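Side-chain contacts in neurotoxin (PDB 2QN0), which probably acts as a zinc-dependent protease that cleaves SNARE proteins, as the light chain of botulinum neurotoxin type C1: residues E104-R109 and H229-A234; S251-S254 and Q260-V263; A268-Y271 and T277-L280. All blocks are in the same frame, centred on the assembly; numbering follows the deposited sequence.

Contact 1 (E104-R109 and H229-A234); sequences EELIYR and HELNHA. With ZN (zinc ion), chain B.
Leu-106 meets the carboxamide of Asn-232 at its oxygen, with Leu-106 CD1 4.4 Å from Asn-232 OD1. This amide is held from elsewhere: OD1 bonds to the hydroxyl of Tyr-363, and ND2 to the carbonyl of Ala-272. Two other flat groups have a carboxylate at the edge, in plane. The His-229 ring has that of Glu-230. The guanidinium of Arg-109 has that of Glu-105, and there Arg-109 NE gives a nearly straight bond (170°) to the anti lone pair of Glu-105 OE2. Arg-109 NH2 also forms a salt bridge with Glu-353.

Between the two segments the closest touch is apolar. Leu-106 CD2 lies 3.8 Å from Leu-231 CD1 and 3.9 Å from Leu-231 CB. A chi1 of 175° sets CG of Leu-106 opposite the backbone N, which carries CD2 out to the Leu-231 side chain. Leu-231 packs further against Ile-97 and Ile-192.

His-229, Glu-230 and His-233 face the zinc site. His-229 NE2 and His-233 NE2 each bind the zinc ion at 2.1 Å, and Glu-269 and a water complete the site. The water donates to Glu-230 OE2 at 2.6 Å. This is the HExxH helix of a zinc protease, and the bond fits a glutamate that positions the zinc water. The chemistry is thus divided: hydrocarbon packs on one side of the helix, and the other side carries the metal ligands.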
loop_
_atom_site.group_PDB
_atom_site.type_symbol
_atom_site.label_atom_id
_atom_site.label_comp_id
_atom_site.label_asym_id
_atom_site.label_seq_id
_atom_site.Cartn_x
_atom_site.Cartn_y
_atom_site.Cartn_z
ATOM N N GLU A 104 -3.761 0.908 13.953
ATOM C CA GLU A 104 -3.886 2.331 14.242
ATOM C C GLU A 104 -2.516 2.988 14.072
ATOM O O GLU A 104 -2.407 4.089 13.535
ATOM C CB GLU A 104 -4.391 2.545 15.672
ATOM C CG GLU A 104 -4.645 4.005 16.010
ATOM C CD GLU A 104 -5.070 4.209 17.451
ATOM O OE1 GLU A 104 -5.980 3.486 17.912
ATOM O OE2 GLU A 104 -4.499 5.095 18.120
ATOM N N GLU A 105 -1.468 2.303 14.523
ATOM C CA GLU A 105 -0.110 2.835 14.411
ATOM C C GLU A 105 0.323 2.886 12.947
ATOM O O GLU A 105 0.968 3.842 12.515
ATOM C CB GLU A 105 0.866 1.976 15.223
ATOM C CG GLU A 105 2.303 2.495 15.255
ATOM C CD GLU A 105 2.423 3.898 15.841
ATOM O OE1 GLU A 105 1.672 4.221 16.787
ATOM O OE2 GLU A 105 3.281 4.672 15.365
ATOM N N LEU A 106 -0.030 1.852 12.186
ATOM C CA LEU A 106 0.307 1.799 10.765
ATOM C C LEU A 106 -0.317 2.999 10.053
ATOM O O LEU A 106 0.351 3.714 9.300
ATOM C CB LEU A 106 -0.222 0.497 10.151
ATOM C CG LEU A 106 -0.078 0.307 8.639
ATOM C CD1 LEU A 106 1.404 0.276 8.253
ATOM C CD2 LEU A 106 -0.763 -0.988 8.230
ATOM N N ILE A 107 -1.603 3.224 10.301
ATOM C CA ILE A 107 -2.305 4.344 9.681
ATOM C C ILE A 107 -1.736 5.681 10.155
ATOM O O ILE A 107 -1.560 6.613 9.365
ATOM C CB ILE A 107 -3.819 4.283 9.995
ATOM C CG1 ILE A 107 -4.418 3.023 9.364
ATOM C CG2 ILE A 107 -4.522 5.527 9.455
ATOM C CD1 ILE A 107 -5.859 2.733 9.776
ATOM N N TYR A 108 -1.445 5.775 11.446
ATOM C CA TYR A 108 -0.894 7.003 12.003
ATOM C C TYR A 108 0.411 7.375 11.304
ATOM O O TYR A 108 0.595 8.509 10.861
ATOM C CB TYR A 108 -0.633 6.836 13.501
ATOM C CG TYR A 108 0.076 8.020 14.116
ATOM C CD1 TYR A 108 -0.605 9.207 14.383
ATOM C CD2 TYR A 108 1.446 7.974 14.378
ATOM C CE1 TYR A 108 0.061 10.322 14.896
ATOM C CE2 TYR A 108 2.121 9.082 14.888
ATOM C CZ TYR A 108 1.422 10.250 15.143
ATOM O OH TYR A 108 2.089 11.349 15.636
ATOM N N ARG A 109 1.323 6.416 11.202
ATOM C CA ARG A 109 2.606 6.690 10.567
ATOM C C ARG A 109 2.469 7.085 9.103
ATOM O O ARG A 109 3.034 8.088 8.669
ATOM C CB ARG A 109 3.532 5.479 10.707
ATOM C CG ARG A 109 3.826 5.138 12.160
ATOM C CD ARG A 109 4.910 4.087 12.298
ATOM N NE ARG A 109 5.030 3.649 13.686
ATOM C CZ ARG A 109 6.014 2.889 14.154
ATOM N NH1 ARG A 109 6.982 2.477 13.348
ATOM N NH2 ARG A 109 6.019 2.530 15.432
ATOM N N HIS A 229 -1.090 -5.490 3.413
ATOM C CA HIS A 229 0.127 -5.974 2.767
ATOM C C HIS A 229 0.704 -4.844 1.911
ATOM O O HIS A 229 1.908 -4.569 1.963
ATOM C CB HIS A 229 -0.178 -7.191 1.886
ATOM C CG HIS A 229 0.981 -7.637 1.049
ATOM N ND1 HIS A 229 1.738 -8.748 1.356
ATOM C CD2 HIS A 229 1.517 -7.117 -0.080
ATOM C CE1 HIS A 229 2.687 -8.895 0.449
ATOM N NE2 HIS A 229 2.575 -7.919 -0.433
ATOM N N GLU A 230 -0.146 -4.179 1.128
ATOM C CA GLU A 230 0.328 -3.079 0.293
ATOM C C GLU A 230 0.746 -1.888 1.155
ATOM O O GLU A 230 1.676 -1.160 0.804
ATOM C CB GLU A 230 -0.749 -2.638 -0.714
ATOM C CG GLU A 230 -1.129 -3.692 -1.766
ATOM C CD GLU A 230 0.072 -4.305 -2.481
ATOM O OE1 GLU A 230 0.994 -3.559 -2.885
ATOM O OE2 GLU A 230 0.085 -5.541 -2.656
ATOM N N LEU A 231 0.069 -1.681 2.282
ATOM C CA LEU A 231 0.439 -0.575 3.165
ATOM C C LEU A 231 1.858 -0.806 3.698
ATOM O O LEU A 231 2.561 0.142 4.049
ATOM C CB LEU A 231 -0.555 -0.441 4.329
ATOM C CG LEU A 231 -1.978 -0.002 3.936
ATOM C CD1 LEU A 231 -2.844 0.104 5.193
ATOM C CD2 LEU A 231 -1.932 1.347 3.214
ATOM N N ASN A 232 2.279 -2.067 3.760
ATOM C CA ASN A 232 3.637 -2.363 4.220
ATOM C C ASN A 232 4.635 -1.876 3.176
ATOM O O ASN A 232 5.694 -1.352 3.521
ATOM C CB ASN A 232 3.817 -3.860 4.476
ATOM C CG ASN A 232 3.034 -4.332 5.684
ATOM O OD1 ASN A 232 2.666 -3.529 6.544
ATOM N ND2 ASN A 232 2.787 -5.633 5.766
ATOM N N HIS A 233 4.317 -2.066 1.898
ATOM C CA HIS A 233 5.204 -1.574 0.848
ATOM C C HIS A 233 5.272 -0.054 0.983
ATOM O O HIS A 233 6.339 0.545 0.839
ATOM C CB HIS A 233 4.676 -1.934 -0.542
ATOM C CG HIS A 233 4.838 -3.379 -0.893
ATOM N ND1 HIS A 233 6.054 -4.028 -0.830
ATOM C CD2 HIS A 233 3.945 -4.295 -1.336
ATOM C CE1 HIS A 233 5.904 -5.280 -1.223
ATOM N NE2 HIS A 233 4.633 -5.467 -1.535
ATOM N N ALA A 234 4.128 0.566 1.270
ATOM C CA ALA A 234 4.071 2.021 1.428
ATOM C C ALA A 234 4.921 2.474 2.608
ATOM O O ALA A 234 5.533 3.545 2.565
ATOM C CB ALA A 234 2.618 2.485 1.615
HETATM ZN ZN ZN B . 3.604 -7.179 -2.105
HETATM O O HOH W 1 2.201 -6.696 -3.565
#

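Contact 2 (S251-S254 and Q260-V263); sequences SVTS and QYNV
Four backbone hydrogen bonds join Ser-251 to Val-263 and Thr-253 to Tyr-261, two for each pair. They form two hydrogen-bonded antiparallel pairs, with Val-252 and Asn-262 as the non-hydrogen-bonded pair between them. The shortest is Val-263 N to Ser-251 O at 2.6 Å, where the donor stands above the carbonyl plane. Tyr-261 N to Thr-253 O is 2.7 Å and nearly straight (171°). CA-H...O contacts add to these bonds: Asn-262 CA lies 3.1 Å from Ser-251 O. The short strand segments 251-253 and 261-263 run with N-to-C directions 131° apart, well short of antiparallel.

The aromatic contact is made by Tyr-261. With chi1 at 58°, its CG sits between the backbone N and the carbonyl carbon, and the ring lies beside Thr-253. Thr-253 O is over one face, toward the rim, 3.1 Å from Tyr-261 CD2. Thr-253 CG2 reaches the phenol end, 3.6 Å from Tyr-261 OH.

Van der Waals packing sets Val-252 across the extended Gln-260 chain. Val-252 CG2 is 3.7 Å from Gln-260 CG and 3.6 Å from the amide nitrogen, Gln-260 NE2.

The hydroxyls of Thr-253 and Ser-254 turn to a loop: Thr-253 OG1 bonds to the carbonyl of Leu-376, and Ser-254 OG to Asn-378. The two strands form a surface hairpin. It follows helix 223-238 in the chain and leads from strand 261-266 directly into helix 267-273.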
loop_
_atom_site.group_PDB
_atom_site.type_symbol
_atom_site.label_atom_id
_atom_site.label_comp_id
_atom_site.label_asym_id
_atom_site.label_seq_id
_atom_site.Cartn_x
_atom_site.Cartn_y
_atom_site.Cartn_z
ATOM N N SER A 251 12.249 -18.929 -7.135
ATOM C CA SER A 251 11.338 -19.858 -6.478
ATOM C C SER A 251 10.288 -20.406 -7.440
ATOM O O SER A 251 10.351 -20.180 -8.646
ATOM C CB SER A 251 10.615 -19.136 -5.334
ATOM O OG SER A 251 11.503 -18.323 -4.584
ATOM N N VAL A 252 9.317 -21.119 -6.879
ATOM C CA VAL A 252 8.232 -21.690 -7.664
ATOM C C VAL A 252 6.916 -21.567 -6.907
ATOM O O VAL A 252 6.890 -21.404 -5.690
ATOM C CB VAL A 252 8.461 -23.193 -7.960
ATOM C CG1 VAL A 252 9.747 -23.382 -8.764
ATOM C CG2 VAL A 252 8.510 -23.978 -6.660
ATOM N N THR A 253 5.819 -21.643 -7.648
ATOM C CA THR A 253 4.490 -21.576 -7.063
ATOM C C THR A 253 3.539 -22.035 -8.160
ATOM O O THR A 253 3.967 -22.296 -9.285
ATOM C CB THR A 253 4.133 -20.137 -6.609
ATOM O OG1 THR A 253 2.915 -20.165 -5.851
ATOM C CG2 THR A 253 3.963 -19.215 -7.810
ATOM N N SER A 254 2.259 -22.151 -7.839
ATOM C CA SER A 254 1.293 -22.580 -8.838
ATOM C C SER A 254 0.069 -21.679 -8.788
ATOM O O SER A 254 -0.546 -21.507 -7.732
ATOM C CB SER A 254 0.916 -24.044 -8.604
ATOM O OG SER A 254 0.504 -24.264 -7.270
ATOM N N GLN A 260 3.073 -25.956 -10.876
ATOM C CA GLN A 260 4.303 -25.378 -10.346
ATOM C C GLN A 260 5.201 -24.756 -11.414
ATOM O O GLN A 260 5.723 -25.455 -12.284
ATOM C CB GLN A 260 5.074 -26.450 -9.577
ATOM C CG GLN A 260 6.082 -25.901 -8.596
ATOM C CD GLN A 260 6.547 -26.953 -7.619
ATOM O OE1 GLN A 260 7.146 -27.955 -8.011
ATOM N NE2 GLN A 260 6.265 -26.739 -6.337
ATOM N N TYR A 261 5.368 -23.438 -11.340
ATOM C CA TYR A 261 6.200 -22.694 -12.284
ATOM C C TYR A 261 7.162 -21.770 -11.535
ATOM O O TYR A 261 6.867 -21.318 -10.435
ATOM C CB TYR A 261 5.319 -21.882 -13.235
ATOM C CG TYR A 261 4.398 -20.906 -12.543
ATOM C CD1 TYR A 261 4.808 -19.602 -12.264
ATOM C CD2 TYR A 261 3.118 -21.293 -12.146
ATOM C CE1 TYR A 261 3.968 -18.708 -11.603
ATOM C CE2 TYR A 261 2.273 -20.410 -11.484
ATOM C CZ TYR A 261 2.703 -19.122 -11.215
ATOM O OH TYR A 261 1.870 -18.255 -10.548
ATOM N N ASN A 262 8.313 -21.492 -12.137
ATOM C CA ASN A 262 9.319 -20.645 -11.507
ATOM C C ASN A 262 8.996 -19.149 -11.506
ATOM O O ASN A 262 8.404 -18.619 -12.443
ATOM C CB ASN A 262 10.680 -20.883 -12.169
ATOM C CG ASN A 262 10.643 -20.665 -13.663
ATOM O OD1 ASN A 262 10.401 -19.555 -14.134
ATOM N ND2 ASN A 262 10.883 -21.730 -14.422
ATOM N N VAL A 263 9.401 -18.478 -10.434
ATOM C CA VAL A 263 9.168 -17.051 -10.281
ATOM C C VAL A 263 10.319 -16.427 -9.500
ATOM O O VAL A 263 10.962 -17.095 -8.691
ATOM C CB VAL A 263 7.852 -16.784 -9.512
ATOM C CG1 VAL A 263 7.915 -17.433 -8.135
ATOM C CG2 VAL A 263 7.617 -15.290 -9.375
#

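Contact 3 (A268-Y271 and T277-L280). With ZN (zinc ion), chain B.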
loop_
_atom_site.group_PDB
_atom_site.type_symbol
_atom_site.label_atom_id
_atom_site.label_comp_id
_atom_site.label_asym_id
_atom_site.label_seq_id
_atom_site.Cartn_x
_atom_site.Cartn_y
_atom_site.Cartn_z
ATOM N N ALA A 268 11.442 -7.514 -1.485
ATOM C CA ALA A 268 10.448 -6.536 -1.036
ATOM C C ALA A 268 9.173 -7.271 -0.614
ATOM O O ALA A 268 8.510 -6.888 0.356
ATOM C CB ALA A 268 10.140 -5.555 -2.161
ATOM N N GLU A 269 8.830 -8.326 -1.347
ATOM C CA GLU A 269 7.642 -9.115 -1.036
ATOM C C GLU A 269 7.863 -9.913 0.243
ATOM O O GLU A 269 6.961 -10.051 1.071
ATOM C CB GLU A 269 7.320 -10.077 -2.183
ATOM C CG GLU A 269 6.891 -9.395 -3.473
ATOM C CD GLU A 269 5.652 -8.542 -3.274
ATOM O OE1 GLU A 269 5.011 -8.690 -2.216
ATOM O OE2 GLU A 269 5.322 -7.741 -4.168
ATOM N N ILE A 270 9.068 -10.449 0.397
ATOM C CA ILE A 270 9.396 -11.228 1.579
ATOM C C ILE A 270 9.230 -10.387 2.846
ATOM O O ILE A 270 8.708 -10.868 3.852
ATOM C CB ILE A 270 10.842 -11.785 1.485
ATOM C CG1 ILE A 270 10.902 -12.858 0.390
ATOM C CG2 ILE A 270 11.278 -12.369 2.831
ATOM C CD1 ILE A 270 12.279 -13.477 0.188
ATOM N N TYR A 271 9.666 -9.132 2.805
ATOM C CA TYR A 271 9.523 -8.276 3.976
ATOM C C TYR A 271 8.074 -7.856 4.204
ATOM O O TYR A 271 7.612 -7.804 5.343
ATOM C CB TYR A 271 10.409 -7.038 3.857
ATOM C CG TYR A 271 11.830 -7.280 4.332
ATOM C CD1 TYR A 271 12.079 -7.959 5.527
ATOM C CD2 TYR A 271 12.920 -6.809 3.603
ATOM C CE1 TYR A 271 13.388 -8.160 5.987
ATOM C CE2 TYR A 271 14.228 -7.003 4.053
ATOM C CZ TYR A 271 14.453 -7.675 5.243
ATOM O OH TYR A 271 15.744 -7.845 5.691
ATOM N N THR A 277 9.597 -16.621 6.450
ATOM C CA THR A 277 10.009 -16.392 5.066
ATOM C C THR A 277 11.193 -15.437 4.971
ATOM O O THR A 277 11.977 -15.505 4.027
ATOM C CB THR A 277 8.837 -15.814 4.229
ATOM O OG1 THR A 277 7.832 -16.817 4.073
ATOM C CG2 THR A 277 9.312 -15.364 2.847
ATOM N N ILE A 278 11.312 -14.540 5.945
ATOM C CA ILE A 278 12.406 -13.577 5.956
ATOM C C ILE A 278 13.749 -14.307 5.914
ATOM O O ILE A 278 14.725 -13.793 5.369
ATOM C CB ILE A 278 12.329 -12.681 7.213
ATOM C CG1 ILE A 278 11.131 -11.731 7.086
ATOM C CG2 ILE A 278 13.624 -11.885 7.383
ATOM C CD1 ILE A 278 10.850 -10.897 8.325
ATOM N N ASP A 279 13.788 -15.511 6.474
ATOM C CA ASP A 279 15.019 -16.299 6.493
ATOM C C ASP A 279 15.470 -16.764 5.109
ATOM O O ASP A 279 16.588 -17.263 4.952
ATOM C CB ASP A 279 14.861 -17.505 7.419
ATOM C CG ASP A 279 14.684 -17.103 8.871
ATOM O OD1 ASP A 279 15.409 -16.196 9.327
ATOM O OD2 ASP A 279 13.829 -17.696 9.556
ATOM N N LEU A 280 14.606 -16.617 4.109
ATOM C CA LEU A 280 14.971 -17.006 2.747
ATOM C C LEU A 280 16.035 -16.042 2.229
ATOM O O LEU A 280 16.806 -16.380 1.333
ATOM C CB LEU A 280 13.754 -16.981 1.816
ATOM C CG LEU A 280 12.699 -18.079 2.013
ATOM C CD1 LEU A 280 11.590 -17.912 0.982
ATOM C CD2 LEU A 280 13.341 -19.454 1.875
HETATM ZN ZN ZN B . 3.604 -7.179 -2.105
HETATM O O HOH W 1 2.201 -6.696 -3.565
#
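The CG2 methyl of Ile-270 is the main bump of this contact. It fits into a hollow made by Thr-277 and the backbone of Ile-278. Thr-277 O lies 3.4 Å from Ile-270 CG2. Ile-278 CA is 3.5 Å from Ile-270 CG2. Thr-277 CG2 also meets Ile-270 CG2, at 3.6 Å. The Thr-277 methyl in turn sits against the flank of the isoleucine, 3.9 Å from Ile-270 CG1. The two branched side chains cross at a slant. Ile-270 keeps CG2 anti to the backbone N while CG1 (chi1 -69°) runs on in an extended line. Its far end, CD1, reaches Leu-280 CB at 4.1 Å, and the two chains meet at about a right angle.

A second, smaller fit joins Tyr-271 and Ile-278. Ile-278 CG2 comes to 4.0 Å from Tyr-271 CE1, with the side chains again roughly perpendicular. Ile-281 adds to the packing around both Ile-270 and Tyr-271, and Arg-286 of helix 283-304 touches Tyr-271 and Ile-278.

Through this contact the 3-10 segment 277-280, with its Leu-280 N to Thr-277 O bond, packs against helix 267-273. On that helix, next to Ile-270, Glu-269 binds the zinc ion through OE1 at 2.1 Å. A glutamate on a helix downstream of HExxH, serving as third protein ligand, is the hallmark of the gluzincin type of zinc peptidase, to which the clostridial neurotoxin light chains belong.

Contacts 1 and 3 are buried, while contact 2 lies at the surface, farthest of the three from the centre of the chain. Contacts 1 and 3 share the zinc ion and one water, and they touch where Glu-269 OE1 comes 3.1 Å from His-229 NE2, because both bind the zinc ion. Both are joined across their segments by apolar side chains, and each has one segment that carries zinc ligands. Contact 2 relies instead on backbone hydrogen bonds, as expected of an exposed hairpin. It touches neither of the others; its nearest atoms are about 6 Å from contact 3. Along the chain the three follow in series, and the hairpin connects the two zinc-binding helices.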